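Local atomic coordinates of exotoxin 3 (Staphylococcus aureus, PDB entry 2Z8L), a protein that binds the sialylated glycan sialyl Lewis X and belongs to the staphylococcal superantigen-like toxins, built from an OB-fold and a beta-grasp domain. Residues 114-119 / 200-205. Numbering follows the deposited sequence.
Sequences KFVIKK and IEKMEA. Unlike the reference sequence in segment 114-119: Lys114 (reference Arg). Unlike the reference sequence in segment 200-205: Met203 (reference Ile).
The parallel pairing at the heart of the beta-grasp sheet joins residues 114-119 to 200-205, where Phe115 lies beside Met203 and Val116 beside Glu204. Four backbone bonds alternate across the gap: Met203 N to Lys114 O, Val116 N to Met203 O, Ala205 N to Val116 O, and Lys118 N to Ala205 O. The bond from Lys118 N to Ala205 O, 2.8 Å, is almost straight at 179°. Each acceptor oxygen also takes a CA-H...O contact, for example Phe115 CA to Met203 O at 3.3 Å.

Lys114 N and Glu201 O do not bond directly; a water bridges them, 2.8 Å from Lys114 N, from which it accepts, and 2.7 Å from Glu201 O, to which it donates. Glu201 and Lys202 form a classic beta bulge opposite Ile171.

Phe115 CG is anti to the backbone N (chi1 -172°), beside the carbonyl carbon, and from there CD1 reaches 3.7 Å from Met203 CB and CE1 3.8 Å from Ala205 CB. Met203 O sits at the ring edge, and Ile117 CG1 lies 3.9 Å above the ring centre. On the face carrying Val116, Lys202 and Glu204, a salt bridge within 200-205 joins Lys202 NZ to Glu204 OE2, its hydrogen bond weak at 3.4 Å.

Phe115, Ile117 and Met203 pack against helix 141-155 through Leu148, Tyr151 and Leu152; strands 124-131 and 167-172 flank the pair.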
ATOM      1  N   LYS A 114      -2.194  17.105   2.881  1.00 17.25           N
ATOM      2  CA  LYS A 114      -2.602  17.046   4.285  1.00 17.57           C
ATOM      3  C   LYS A 114      -3.242  15.692   4.628  1.00 16.84           C
ATOM      4  O   LYS A 114      -3.971  15.129   3.826  1.00 17.78           O
ATOM      5  CB  LYS A 114      -3.598  18.161   4.547  1.00 18.95           C
ATOM      6  CG  LYS A 114      -2.930  19.525   4.579  1.00 23.10           C
ATOM      7  CD  LYS A 114      -3.822  20.619   5.044  1.00 23.53           C
ATOM      8  CE  LYS A 114      -3.301  21.949   4.609  1.00 26.61           C
ATOM      9  NZ  LYS A 114      -4.096  23.127   5.111  1.00 30.40           N
ATOM     10  N   PHE A 115      -2.963  15.185   5.834  1.00 16.58           N
ATOM     11  CA  PHE A 115      -3.592  14.003   6.380  1.00 15.89           C
ATOM     12  C   PHE A 115      -4.354  14.469   7.618  1.00 16.04           C
ATOM     13  O   PHE A 115      -3.708  14.821   8.595  1.00 16.60           O
ATOM     14  CB  PHE A 115      -2.511  12.975   6.772  1.00 17.79           C
ATOM     15  CG  PHE A 115      -3.009  11.648   7.173  1.00 17.87           C
ATOM     16  CD1 PHE A 115      -4.286  11.187   6.869  1.00 18.49           C
ATOM     17  CD2 PHE A 115      -2.153  10.787   7.805  1.00 22.59           C
ATOM     18  CE1 PHE A 115      -4.692   9.898   7.220  1.00 20.12           C
ATOM     19  CE2 PHE A 115      -2.574   9.536   8.183  1.00 21.36           C
ATOM     20  CZ  PHE A 115      -3.819   9.093   7.880  1.00 18.53           C
ATOM     21  N   VAL A 116      -5.674  14.556   7.501  1.00 14.80           N
ATOM     22  CA  VAL A 116      -6.529  15.157   8.577  1.00 15.17           C
ATOM     23  C   VAL A 116      -7.062  13.973   9.380  1.00 14.57           C
ATOM     24  O   VAL A 116      -7.833  13.166   8.869  1.00 14.99           O
ATOM     25  CB  VAL A 116      -7.683  15.993   8.007  1.00 16.28           C
ATOM     26  CG1 VAL A 116      -8.486  16.613   9.080  1.00 17.44           C
ATOM     27  CG2 VAL A 116      -7.160  17.149   7.113  1.00 18.88           C
ATOM     28  N   ILE A 117      -6.616  13.859  10.621  1.00 12.97           N
ATOM     29  CA  ILE A 117      -6.919  12.748  11.459  1.00 13.98           C
ATOM     30  C   ILE A 117      -7.879  13.209  12.552  1.00 13.53           C
ATOM     31  O   ILE A 117      -7.502  14.029  13.395  1.00 14.00           O
ATOM     32  CB  ILE A 117      -5.662  12.216  12.068  1.00 13.51           C
ATOM     33  CG1 ILE A 117      -4.687  11.790  10.953  1.00 15.15           C
ATOM     34  CG2 ILE A 117      -5.957  11.039  13.024  1.00 14.77           C
ATOM     35  CD1 ILE A 117      -3.286  11.766  11.390  1.00 16.61           C
ATOM     36  N   LYS A 118      -9.074  12.654  12.525  1.00 12.52           N
ATOM     37  CA  LYS A 118     -10.105  13.003  13.518  1.00 15.14           C
ATOM     38  C   LYS A 118     -10.138  11.874  14.505  1.00 15.46           C
ATOM     39  O   LYS A 118     -10.626  10.797  14.151  1.00 16.72           O
ATOM     40  CB  LYS A 118     -11.453  13.187  12.850  1.00 15.86           C
ATOM     41  CG  LYS A 118     -11.472  14.446  11.989  1.00 20.72           C
ATOM     42  CD  LYS A 118     -12.854  14.901  11.631  1.00 22.36           C
ATOM     43  CE  LYS A 118     -12.841  16.355  11.088  1.00 26.24           C
ATOM     44  NZ  LYS A 118     -14.153  17.094  11.319  1.00 29.91           N
ATOM     45  N   LYS A 119      -9.626  12.136  15.717  1.00 15.05           N
ATOM     46  CA  LYS A 119      -9.439  11.105  16.740  1.00 15.79           C
ATOM     47  C   LYS A 119     -10.467  11.278  17.840  1.00 15.82           C
ATOM     48  O   LYS A 119     -10.521  12.344  18.447  1.00 14.64           O
ATOM     49  CB  LYS A 119      -8.029  11.192  17.311  1.00 17.34           C
ATOM     50  CG  LYS A 119      -7.682  10.019  18.276  1.00 19.46           C
ATOM     51  CD  LYS A 119      -6.303  10.122  18.847  1.00 20.85           C
ATOM     52  CE  LYS A 119      -6.086   9.060  19.897  1.00 25.63           C
ATOM     53  NZ  LYS A 119      -6.859   7.821  19.613  1.00 31.43           N
ATOM     54  N   ILE A 200      -2.994  13.363  -5.625  1.00 12.80           N
ATOM     55  CA  ILE A 200      -3.666  13.262  -4.353  1.00 12.82           C
ATOM     56  C   ILE A 200      -3.798  14.663  -3.786  1.00 13.56           C
ATOM     57  O   ILE A 200      -2.813  15.433  -3.726  1.00 13.89           O
ATOM     58  CB  ILE A 200      -2.865  12.354  -3.372  1.00 13.68           C
ATOM     59  CG1 ILE A 200      -2.759  10.947  -3.915  1.00 13.66           C
ATOM     60  CG2 ILE A 200      -3.533  12.328  -1.984  1.00 12.36           C
ATOM     61  CD1 ILE A 200      -1.794  10.017  -3.158  1.00 14.21           C
ATOM     62  N   GLU A 201      -5.002  15.001  -3.346  1.00 13.08           N
ATOM     63  CA  GLU A 201      -5.261  16.304  -2.730  1.00 14.63           C
ATOM     64  C   GLU A 201      -5.097  16.277  -1.215  1.00 15.95           C
ATOM     65  O   GLU A 201      -4.508  17.174  -0.631  1.00 16.86           O
ATOM     66  CB  GLU A 201      -6.670  16.790  -3.095  1.00 15.50           C
ATOM     67  CG  GLU A 201      -7.068  18.173  -2.507  1.00 18.73           C
ATOM     68  CD  GLU A 201      -6.067  19.321  -2.739  1.00 26.95           C
ATOM     69  OE1 GLU A 201      -5.264  19.301  -3.707  1.00 30.72           O
ATOM     70  OE2 GLU A 201      -6.110  20.301  -1.938  1.00 32.71           O
ATOM     71  N   LYS A 202      -5.707  15.288  -0.573  1.00 15.20           N
ATOM     72  CA  LYS A 202      -5.804  15.245   0.864  1.00 16.94           C
ATOM     73  C   LYS A 202      -6.193  13.830   1.293  1.00 15.71           C
ATOM     74  O   LYS A 202      -6.667  13.028   0.492  1.00 13.64           O
ATOM     75  CB  LYS A 202      -6.841  16.248   1.314  1.00 16.88           C
ATOM     76  CG  LYS A 202      -7.350  16.069   2.679  1.00 23.78           C
ATOM     77  CD  LYS A 202      -8.317  17.144   3.063  1.00 24.26           C
ATOM     78  CE  LYS A 202      -9.504  17.252   2.118  1.00 28.15           C
ATOM     79  NZ  LYS A 202     -10.608  18.025   2.816  1.00 32.29           N
ATOM     80  N   MET A 203      -5.898  13.461   2.537  1.00 16.60           N
ATOM     81  CA  MET A 203      -6.301  12.185   3.068  1.00 18.22           C
ATOM     82  C   MET A 203      -6.948  12.463   4.406  1.00 17.30           C
ATOM     83  O   MET A 203      -6.609  13.458   5.076  1.00 16.54           O
ATOM     84  CB  MET A 203      -5.094  11.293   3.209  1.00 18.67           C
ATOM     85  CG  MET A 203      -4.438  11.178   1.858  1.00 24.22           C
ATOM     86  SD  MET A 203      -3.041  10.163   1.824  1.00 30.56           S
ATOM     87  CE  MET A 203      -2.059  10.991   2.995  1.00 29.03           C
ATOM     88  N   GLU A 204      -7.952  11.652   4.716  1.00 15.23           N
ATOM     89  CA  GLU A 204      -8.714  11.819   5.959  1.00 16.53           C
ATOM     90  C   GLU A 204      -8.762  10.503   6.687  1.00 15.79           C
ATOM     91  O   GLU A 204      -8.708   9.452   6.060  1.00 16.85           O
ATOM     92  CB  GLU A 204     -10.105  12.296   5.620  1.00 16.42           C
ATOM     93  CG  GLU A 204     -10.165  13.475   4.716  1.00 20.46           C
ATOM     94  CD  GLU A 204     -11.578  13.842   4.336  1.00 23.12           C
ATOM     95  OE1 GLU A 204     -12.501  12.970   4.387  1.00 29.03           O
ATOM     96  OE2 GLU A 204     -11.773  15.033   3.965  1.00 34.12           O
ATOM     97  N   ALA A 205      -8.739  10.526   8.007  1.00 13.89           N
ATOM     98  CA  ALA A 205      -8.932   9.319   8.789  1.00 14.06           C
ATOM     99  C   ALA A 205      -9.807   9.699   9.959  1.00 13.14           C
ATOM    100  O   ALA A 205      -9.686  10.792  10.515  1.00 13.22           O
ATOM    101  CB  ALA A 205      -7.677   8.789   9.300  1.00 14.22           C
TER
HETATM  102  O   HOH W   1      -3.791  18.863   1.309  1.00 35.49           O